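Local coordinates for ABC transporter binding protein AcbH (Actinoplanes, PDB 3OO8) that serves as the extracellular solute receptor of an ABC transporter, binding beta-D-galactopyranose with an exclusive preference, at residues G33-D38 with N68-N73; K224-W229 with K385-F390. The protein carries 2 engineered substitutions. One frame throughout, in Å; residues are numbered along the deposited sequence.

Contact 1 (G33-D38 with N68-N73); sequences GSNYSD and NTFQNN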
ATOM      1  N   GLY A  33     -16.933 -12.275   8.046  1.00 11.49           N
ATOM      2  CA  GLY A  33     -16.425 -12.761   6.768  1.00 11.74           C
ATOM      3  C   GLY A  33     -14.959 -12.430   6.692  1.00 12.57           C
ATOM      4  O   GLY A  33     -14.587 -11.252   6.765  1.00 12.99           O
ATOM      5  N   SER A  34     -14.124 -13.461   6.569  1.00 12.97           N
ATOM      6  CA  SER A  34     -12.692 -13.279   6.579  1.00 12.80           C
ATOM      7  C   SER A  34     -11.949 -13.850   5.378  1.00 12.89           C
ATOM      8  O   SER A  34     -12.106 -15.021   5.044  1.00 14.83           O
ATOM      9  CB  SER A  34     -12.107 -13.874   7.870  1.00 12.60           C
ATOM     10  OG  SER A  34     -10.687 -13.863   7.844  1.00 12.38           O
ATOM     11  N   ASN A  35     -11.121 -13.020   4.759  1.00 12.04           N
ATOM     12  CA  ASN A  35     -10.240 -13.426   3.671  1.00 12.54           C
ATOM     13  C   ASN A  35      -8.866 -13.843   4.187  1.00 11.61           C
ATOM     14  O   ASN A  35      -7.927 -14.043   3.404  1.00 13.37           O
ATOM     15  CB  ASN A  35     -10.167 -12.299   2.625  1.00 13.07           C
ATOM     16  CG  ASN A  35      -9.488 -11.035   3.175  1.00 10.71           C
ATOM     17  OD1 ASN A  35      -8.912 -11.077   4.253  1.00 14.16           O
ATOM     18  ND2 ASN A  35      -9.502  -9.935   2.407  1.00 15.15           N
ATOM     19  N   TYR A  36      -8.702 -14.002   5.500  1.00 14.30           N
ATOM     20  CA  TYR A  36      -7.413 -14.468   6.027  1.00 12.79           C
ATOM     21  C   TYR A  36      -7.376 -15.994   5.938  1.00 14.13           C
ATOM     22  O   TYR A  36      -7.666 -16.696   6.903  1.00 13.59           O
ATOM     23  CB  TYR A  36      -7.167 -14.010   7.467  1.00 12.14           C
ATOM     24  CG  TYR A  36      -6.979 -12.513   7.641  1.00 10.74           C
ATOM     25  CD1 TYR A  36      -5.958 -11.848   6.994  1.00 13.22           C
ATOM     26  CD2 TYR A  36      -7.819 -11.780   8.496  1.00 10.92           C
ATOM     27  CE1 TYR A  36      -5.771 -10.502   7.153  1.00 11.85           C
ATOM     28  CE2 TYR A  36      -7.634 -10.403   8.681  1.00 12.17           C
ATOM     29  CZ  TYR A  36      -6.616  -9.780   7.995  1.00 11.36           C
ATOM     30  OH  TYR A  36      -6.384  -8.436   8.136  1.00 11.95           O
ATOM     31  N   SER A  37      -7.007 -16.500   4.770  1.00 15.06           N
ATOM     32  CA  SER A  37      -7.028 -17.950   4.568  1.00 15.39           C
ATOM     33  C   SER A  37      -5.632 -18.570   4.737  1.00 17.41           C
ATOM     34  O   SER A  37      -5.527 -19.759   5.032  1.00 19.44           O
ATOM     35  CB  SER A  37      -7.648 -18.291   3.196  1.00 16.46           C
ATOM     36  OG  SER A  37      -6.889 -17.739   2.126  1.00 16.08           O
ATOM     37  N   ASP A  38      -4.567 -17.787   4.581  1.00 16.06           N
ATOM     38  CA  ASP A  38      -3.203 -18.303   4.829  1.00 18.45           C
ATOM     39  C   ASP A  38      -3.060 -18.689   6.310  1.00 20.38           C
ATOM     40  O   ASP A  38      -3.679 -18.084   7.198  1.00 18.44           O
ATOM     41  CB  ASP A  38      -2.109 -17.304   4.441  1.00 17.45           C
ATOM     42  CG  ASP A  38      -1.976 -17.101   2.944  1.00 21.95           C
ATOM     43  OD1 ASP A  38      -2.535 -17.884   2.154  1.00 25.40           O
ATOM     44  OD2 ASP A  38      -1.305 -16.123   2.569  1.00 25.75           O
ATOM     45  N   ASN A  68      -8.366 -15.215  -2.426  1.00 20.45           N
ATOM     46  CA  ASN A  68      -8.648 -14.732  -3.766  1.00 21.20           C
ATOM     47  C   ASN A  68     -10.115 -14.838  -4.122  1.00 19.62           C
ATOM     48  O   ASN A  68     -10.672 -13.933  -4.728  1.00 20.61           O
ATOM     49  CB  ASN A  68      -7.764 -15.451  -4.783  1.00 21.86           C
ATOM     50  CG  ASN A  68      -6.343 -14.939  -4.758  1.00 26.28           C
ATOM     51  OD1 ASN A  68      -6.034 -13.926  -4.116  1.00 31.87           O
ATOM     52  ND2 ASN A  68      -5.458 -15.645  -5.446  1.00 34.70           N
ATOM     53  N   THR A  69     -10.733 -15.941  -3.725  1.00 19.57           N
ATOM     54  CA  THR A  69     -12.161 -16.144  -3.945  1.00 20.38           C
ATOM     55  C   THR A  69     -12.999 -15.070  -3.287  1.00 21.26           C
ATOM     56  O   THR A  69     -13.933 -14.561  -3.898  1.00 20.62           O
ATOM     57  CB  THR A  69     -12.621 -17.509  -3.442  1.00 21.29           C
ATOM     58  OG1 THR A  69     -11.778 -18.497  -4.038  1.00 20.45           O
ATOM     59  CG2 THR A  69     -14.059 -17.768  -3.817  1.00 24.07           C
ATOM     60  N   PHE A  70     -12.684 -14.761  -2.024  1.00 17.83           N
ATOM     61  CA  PHE A  70     -13.408 -13.711  -1.298  1.00 15.29           C
ATOM     62  C   PHE A  70     -13.302 -12.384  -2.065  1.00 15.30           C
ATOM     63  O   PHE A  70     -14.305 -11.678  -2.246  1.00 16.75           O
ATOM     64  CB  PHE A  70     -12.819 -13.543   0.122  1.00 14.92           C
ATOM     65  CG  PHE A  70     -13.644 -12.663   1.006  1.00 14.69           C
ATOM     66  CD1 PHE A  70     -14.697 -13.223   1.744  1.00 13.52           C
ATOM     67  CD2 PHE A  70     -13.366 -11.289   1.111  1.00 11.80           C
ATOM     68  CE1 PHE A  70     -15.513 -12.424   2.565  1.00 18.14           C
ATOM     69  CE2 PHE A  70     -14.185 -10.475   1.924  1.00 12.60           C
ATOM     70  CZ  PHE A  70     -15.231 -11.052   2.659  1.00 18.83           C
ATOM     71  N   GLN A  71     -12.095 -12.033  -2.491  0.50 17.22           N
ATOM     72  CA  GLN A  71     -11.874 -10.800  -3.233  0.50 15.87           C
ATOM     73  C   GLN A  71     -12.778 -10.823  -4.476  0.50 16.08           C
ATOM     74  O   GLN A  71     -13.547  -9.890  -4.736  0.50 15.35           O
ATOM     75  CB  GLN A  71     -10.407 -10.742  -3.688  0.50 16.17           C
ATOM     76  CG  GLN A  71      -9.420 -11.036  -2.565  0.50 16.68           C
ATOM     77  CD  GLN A  71      -9.595 -10.118  -1.378  0.50 20.99           C
ATOM     78  OE1 GLN A  71     -10.046 -10.544  -0.319  0.50 15.23           O
ATOM     79  NE2 GLN A  71      -9.244  -8.849  -1.550  0.50 18.15           N
ATOM     80  N   ASN A  72     -12.707 -11.926  -5.206  1.00 18.59           N
ATOM     81  CA  ASN A  72     -13.435 -12.035  -6.485  1.00 20.89           C
ATOM     82  C   ASN A  72     -14.948 -11.954  -6.317  1.00 21.94           C
ATOM     83  O   ASN A  72     -15.641 -11.467  -7.219  1.00 23.13           O
ATOM     84  CB  ASN A  72     -13.034 -13.304  -7.244  1.00 21.51           C
ATOM     85  CG  ASN A  72     -11.633 -13.235  -7.814  1.00 21.62           C
ATOM     86  OD1 ASN A  72     -11.075 -12.153  -8.035  1.00 24.91           O
ATOM     87  ND2 ASN A  72     -11.056 -14.409  -8.070  1.00 23.65           N
ATOM     88  N   ASN A  73     -15.456 -12.407  -5.167  1.00 20.05           N
ATOM     89  CA  ASN A  73     -16.901 -12.437  -4.937  1.00 19.86           C
ATOM     90  C   ASN A  73     -17.452 -11.246  -4.163  1.00 19.24           C
ATOM     91  O   ASN A  73     -18.651 -11.205  -3.868  1.00 19.72           O
ATOM     92  CB  ASN A  73     -17.289 -13.752  -4.234  1.00 19.45           C
ATOM     93  CG  ASN A  73     -18.814 -13.953  -4.120  1.00 26.60           C
ATOM     94  OD1 ASN A  73     -19.546 -13.894  -5.121  1.00 28.25           O
ATOM     95  ND2 ASN A  73     -19.282 -14.238  -2.902  1.00 20.28           N
TER
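The Phe70 ring meets Asn35 obliquely, with Asn35 CB 3.7 Å from Phe70 CD2; Gly33 O, 4.2 Å from Phe70 CZ, and Ser34 N approach the same ring likewise. With CG anti to the backbone N, the phenyl group of helix 67-79 is laid against the end of strand 30-34. The other flat groups are the amides of Asn35 and Gln71, their planes 44° apart. Asn35 ND2 donates to Gln71 OE1 at 2.8 Å, short but bent, the N-H...O angle being 148°. The donor is tilted 25° from the carbonyl plane. Asn35 OD1 sits 4.1 Å above the plane of the neighbouring Tyr36 ring, near its rim, and Asn35 N is hydrogen-bonded to Thr87 OG1. A leucine in place of Asn35 would probably leave Gln71 OE1 without this donor and the carboxamide freer to turn. Gln71, like nearby His67 and Arg93, belongs to the beta-D-galactose site seen in this protein; no sugar is bound here, but a glycerol, probably from the crystallisation liquor, lies near Gln71. In the conformer described, one of two, the bond to OE1 would hold the Gln71 amide one way round, perhaps presenting NE2 as a donor, consistent with a second-shell role for Asn35.

Contact 2 (K224-W229 with K385-F390); sequences KVFDQW and KLIQQF
Phe390 and Trp229 come together across two helical segments whose axes approach to 12.6 Å and cross at -42°, a wide spacing that large side chains fill. Phe390 can be followed outward from its helix. CB leads to a ring held anti to the backbone N (chi1 171°), which sends it across toward helix 220-232. CG is the first ring atom to meet it: Phe226 CD1 lies 3.8 Å from Phe390 CG and stands 3.7 Å above the ring plane, over its centre, so that Phe390 CD1, CD2 and CE1 pack on the same atom. This is an edge-to-face pair, the edge of Phe226 directed at the face of Phe390, with centroids 5.0 Å apart and planes at 56°. Further out, Phe390 CE2 comes over one face of the Trp229 indole, 3.5 Å from Trp229 CG and offset toward the rim, while Trp229 CD1 lies at the edge of the Phe390 ring, in its plane. The two rings are steeply inclined, an oblique meeting rather than a stack. At the tip, Phe390 CZ reaches Phe226 O at 3.6 Å, with CE1 also near that oxygen, and touches Trp229 CB.

Ile387, one turn earlier, continues the apolar seam by dividing its branches: CG2 lies 3.6 Å from Trp229 CH2, while CG1 packs at the edge of Phe226, close to its ring plane. The polar end of the indole is satisfied outside this pair of segments, Trp229 NE1 being hydrogen-bonded to Gln236. Ile399 of helix 396-413 touches both Phe226 and Phe390, bringing a third helix to the cluster. Phe226, Trp229 and Phe390 thus form an aromatic cluster in the buried interface between helices 220-232 and 377-392 of this class 2 solute-binding protein fold.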
ATOM      1  N   LYS A 224       4.646  14.539 -17.498  1.00 12.41           N
ATOM      2  CA  LYS A 224       5.729  14.947 -16.601  1.00 13.37           C
ATOM      3  C   LYS A 224       6.241  13.799 -15.759  1.00 14.59           C
ATOM      4  O   LYS A 224       7.451  13.726 -15.482  1.00 15.16           O
ATOM      5  CB  LYS A 224       5.299  16.094 -15.714  1.00 16.85           C
ATOM      6  CG  LYS A 224       5.182  17.442 -16.410  1.00 22.10           C
ATOM      7  CD  LYS A 224       4.777  18.462 -15.381  1.00 29.92           C
ATOM      8  CE  LYS A 224       3.855  17.785 -14.377  1.00 31.82           C
ATOM      9  NZ  LYS A 224       2.981  18.703 -13.643  1.00 27.56           N
ATOM     10  N   VAL A 225       5.333  12.923 -15.326  1.00 12.29           N
ATOM     11  CA  VAL A 225       5.755  11.687 -14.645  1.00 12.18           C
ATOM     12  C   VAL A 225       6.692  10.843 -15.492  1.00 12.60           C
ATOM     13  O   VAL A 225       7.767  10.439 -15.045  1.00 11.84           O
ATOM     14  CB  VAL A 225       4.559  10.838 -14.158  1.00 13.03           C
ATOM     15  CG1 VAL A 225       5.034   9.437 -13.694  1.00 13.38           C
ATOM     16  CG2 VAL A 225       3.813  11.558 -13.056  1.00 14.21           C
ATOM     17  N   PHE A 226       6.298  10.603 -16.733  1.00 10.53           N
ATOM     18  CA  PHE A 226       7.101   9.756 -17.604  1.00 11.62           C
ATOM     19  C   PHE A 226       8.411  10.422 -18.027  1.00 12.05           C
ATOM     20  O   PHE A 226       9.449   9.744 -18.206  1.00 14.19           O
ATOM     21  CB  PHE A 226       6.257   9.231 -18.780  1.00 11.33           C
ATOM     22  CG  PHE A 226       5.322   8.075 -18.411  1.00 11.00           C
ATOM     23  CD1 PHE A 226       5.819   6.804 -18.137  1.00 12.36           C
ATOM     24  CD2 PHE A 226       3.941   8.271 -18.371  1.00 12.71           C
ATOM     25  CE1 PHE A 226       4.961   5.753 -17.802  1.00 13.84           C
ATOM     26  CE2 PHE A 226       3.078   7.218 -18.062  1.00 12.58           C
ATOM     27  CZ  PHE A 226       3.577   5.974 -17.771  1.00 15.48           C
ATOM     28  N   ASP A 227       8.370  11.738 -18.193  1.00 13.75           N
ATOM     29  CA  ASP A 227       9.577  12.526 -18.484  1.00 14.72           C
ATOM     30  C   ASP A 227      10.571  12.392 -17.339  1.00 14.24           C
ATOM     31  O   ASP A 227      11.760  12.181 -17.578  1.00 17.04           O
ATOM     32  CB  ASP A 227       9.254  13.988 -18.807  1.00 13.97           C
ATOM     33  CG  ASP A 227       8.639  14.152 -20.194  1.00 15.44           C
ATOM     34  OD1 ASP A 227       8.806  13.268 -21.048  1.00 18.10           O
ATOM     35  OD2 ASP A 227       7.994  15.193 -20.438  1.00 22.93           O
ATOM     36  N   GLN A 228      10.083  12.425 -16.099  1.00 12.36           N
ATOM     37  CA  GLN A 228      10.986  12.234 -14.956  1.00 12.74           C
ATOM     38  C   GLN A 228      11.531  10.812 -14.959  1.00 13.52           C
ATOM     39  O   GLN A 228      12.698  10.560 -14.637  1.00 13.14           O
ATOM     40  CB  GLN A 228      10.254  12.503 -13.626  1.00 12.13           C
ATOM     41  CG  GLN A 228      11.203  12.856 -12.469  1.00 12.97           C
ATOM     42  CD  GLN A 228      11.426  14.362 -12.250  1.00 16.81           C
ATOM     43  OE1 GLN A 228      10.732  15.220 -12.817  1.00 18.63           O
ATOM     44  NE2 GLN A 228      12.367  14.685 -11.362  1.00 12.90           N
ATOM     45  N   TRP A 229      10.689   9.865 -15.346  1.00 12.83           N
ATOM     46  CA  TRP A 229      11.097   8.464 -15.340  1.00 12.61           C
ATOM     47  C   TRP A 229      12.171   8.222 -16.408  1.00 13.92           C
ATOM     48  O   TRP A 229      13.031   7.342 -16.241  1.00 15.38           O
ATOM     49  CB  TRP A 229       9.884   7.560 -15.587  1.00 13.42           C
ATOM     50  CG  TRP A 229      10.032   6.134 -15.133  1.00 11.85           C
ATOM     51  CD1 TRP A 229      11.207   5.389 -15.020  1.00 13.87           C
ATOM     52  CD2 TRP A 229       8.969   5.235 -14.836  1.00 11.96           C
ATOM     53  NE1 TRP A 229      10.909   4.107 -14.623  1.00 14.40           N
ATOM     54  CE2 TRP A 229       9.544   3.982 -14.497  1.00 12.65           C
ATOM     55  CE3 TRP A 229       7.570   5.380 -14.787  1.00 15.77           C
ATOM     56  CZ2 TRP A 229       8.770   2.875 -14.133  1.00 14.72           C
ATOM     57  CZ3 TRP A 229       6.788   4.268 -14.427  1.00 13.61           C
ATOM     58  CH2 TRP A 229       7.391   3.040 -14.078  1.00 12.97           C
ATOM     59  N   LYS A 385       0.947  -3.440 -18.714  1.00 16.54           N
ATOM     60  CA  LYS A 385       1.539  -3.693 -20.005  1.00 18.87           C
ATOM     61  C   LYS A 385       2.070  -2.404 -20.613  1.00 16.98           C
ATOM     62  O   LYS A 385       3.139  -2.396 -21.241  1.00 17.15           O
ATOM     63  CB  LYS A 385       0.494  -4.315 -20.945  1.00 21.62           C
ATOM     64  CG  LYS A 385       1.098  -5.032 -22.124  1.00 29.18           C
ATOM     65  CD  LYS A 385       0.020  -5.635 -23.037  1.00 33.31           C
ATOM     66  CE  LYS A 385      -0.825  -6.689 -22.329  1.00 37.49           C
ATOM     67  NZ  LYS A 385      -1.955  -6.071 -21.573  1.00 42.72           N
ATOM     68  N   LEU A 386       1.333  -1.313 -20.402  1.00 16.16           N
ATOM     69  CA  LEU A 386       1.754  -0.041 -20.997  1.00 16.18           C
ATOM     70  C   LEU A 386       3.049   0.437 -20.343  1.00 17.77           C
ATOM     71  O   LEU A 386       3.911   0.993 -20.999  1.00 15.55           O
ATOM     72  CB  LEU A 386       0.642   1.023 -20.912  1.00 15.29           C
ATOM     73  CG  LEU A 386      -0.596   0.626 -21.704  1.00 10.88           C
ATOM     74  CD1 LEU A 386      -1.745   1.590 -21.358  1.00 12.71           C
ATOM     75  CD2 LEU A 386      -0.289   0.666 -23.215  1.00 15.98           C
ATOM     76  N   ILE A 387       3.196   0.204 -19.037  1.00 15.26           N
ATOM     77  CA  ILE A 387       4.420   0.597 -18.357  1.00 14.45           C
ATOM     78  C   ILE A 387       5.590  -0.272 -18.787  1.00 16.00           C
ATOM     79  O   ILE A 387       6.683   0.215 -18.909  1.00 16.29           O
ATOM     80  CB  ILE A 387       4.223   0.715 -16.832  1.00 12.52           C
ATOM     81  CG1 ILE A 387       3.420   1.994 -16.570  1.00 15.14           C
ATOM     82  CG2 ILE A 387       5.558   0.705 -16.098  1.00 15.06           C
ATOM     83  CD1 ILE A 387       2.895   2.140 -15.157  1.00 14.80           C
ATOM     84  N   GLN A 388       5.321  -1.542 -19.088  1.00 16.74           N
ATOM     85  CA  GLN A 388       6.379  -2.418 -19.622  1.00 17.18           C
ATOM     86  C   GLN A 388       6.838  -1.917 -20.977  1.00 18.02           C
ATOM     87  O   GLN A 388       8.041  -1.915 -21.287  1.00 17.84           O
ATOM     88  CB  GLN A 388       5.901  -3.861 -19.723  1.00 16.24           C
ATOM     89  CG  GLN A 388       5.952  -4.594 -18.388  1.00 16.02           C
ATOM     90  CD  GLN A 388       5.306  -5.945 -18.435  1.00 20.25           C
ATOM     91  OE1 GLN A 388       4.448  -6.218 -19.282  1.00 25.30           O
ATOM     92  NE2 GLN A 388       5.701  -6.808 -17.514  1.00 19.70           N
ATOM     93  N   GLN A 389       5.883  -1.434 -21.765  1.00 18.91           N
ATOM     94  CA  GLN A 389       6.202  -0.884 -23.081  1.00 20.69           C
ATOM     95  C   GLN A 389       7.100   0.364 -22.933  1.00 20.35           C
ATOM     96  O   GLN A 389       8.094   0.523 -23.654  1.00 20.91           O
ATOM     97  CB  GLN A 389       4.904  -0.625 -23.860  1.00 19.53           C
ATOM     98  CG  GLN A 389       5.115  -0.193 -25.298  1.00 27.15           C
ATOM     99  CD  GLN A 389       3.813  -0.150 -26.093  1.00 30.58           C
ATOM    100  OE1 GLN A 389       2.728  -0.411 -25.557  1.00 28.17           O
ATOM    101  NE2 GLN A 389       3.917   0.206 -27.375  1.00 25.71           N
ATOM    102  N   PHE A 390       6.804   1.215 -21.949  1.00 18.86           N
ATOM    103  CA  PHE A 390       7.647   2.370 -21.663  1.00 17.72           C
ATOM    104  C   PHE A 390       9.069   1.950 -21.246  1.00 16.69           C
ATOM    105  O   PHE A 390      10.068   2.474 -21.738  1.00 18.17           O
ATOM    106  CB  PHE A 390       7.032   3.255 -20.562  1.00 16.36           C
ATOM    107  CG  PHE A 390       7.961   4.335 -20.090  1.00 12.85           C
ATOM    108  CD1 PHE A 390       8.150   5.501 -20.834  1.00 14.08           C
ATOM    109  CD2 PHE A 390       8.693   4.180 -18.912  1.00 15.63           C
ATOM    110  CE1 PHE A 390       9.033   6.506 -20.392  1.00 17.23           C
ATOM    111  CE2 PHE A 390       9.582   5.168 -18.487  1.00 11.44           C
ATOM    112  CZ  PHE A 390       9.755   6.328 -19.211  1.00 11.14           C
TER

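In the fold
Both contacts are buried, yet they hold different elements: contact 1 sets the end of strand 30-34 and its following loop against helix 67-79, whereas contact 2 joins two helices. Their centres are 33 Å apart and their nearest atoms about 17 Å, and contact 1 closes along the chain before contact 2 opens. The chemistry follows the place. Contact 1 includes Gln71 of the sugar site and combines ring packing with an amide-amide hydrogen bond. Contact 2 is held by aromatic and aliphatic packing, with no polar bond between its segments, and buries more surface, 269 against 193 Å²; the side chain of Trp229 is about 10 Å from that of the site residue Trp142.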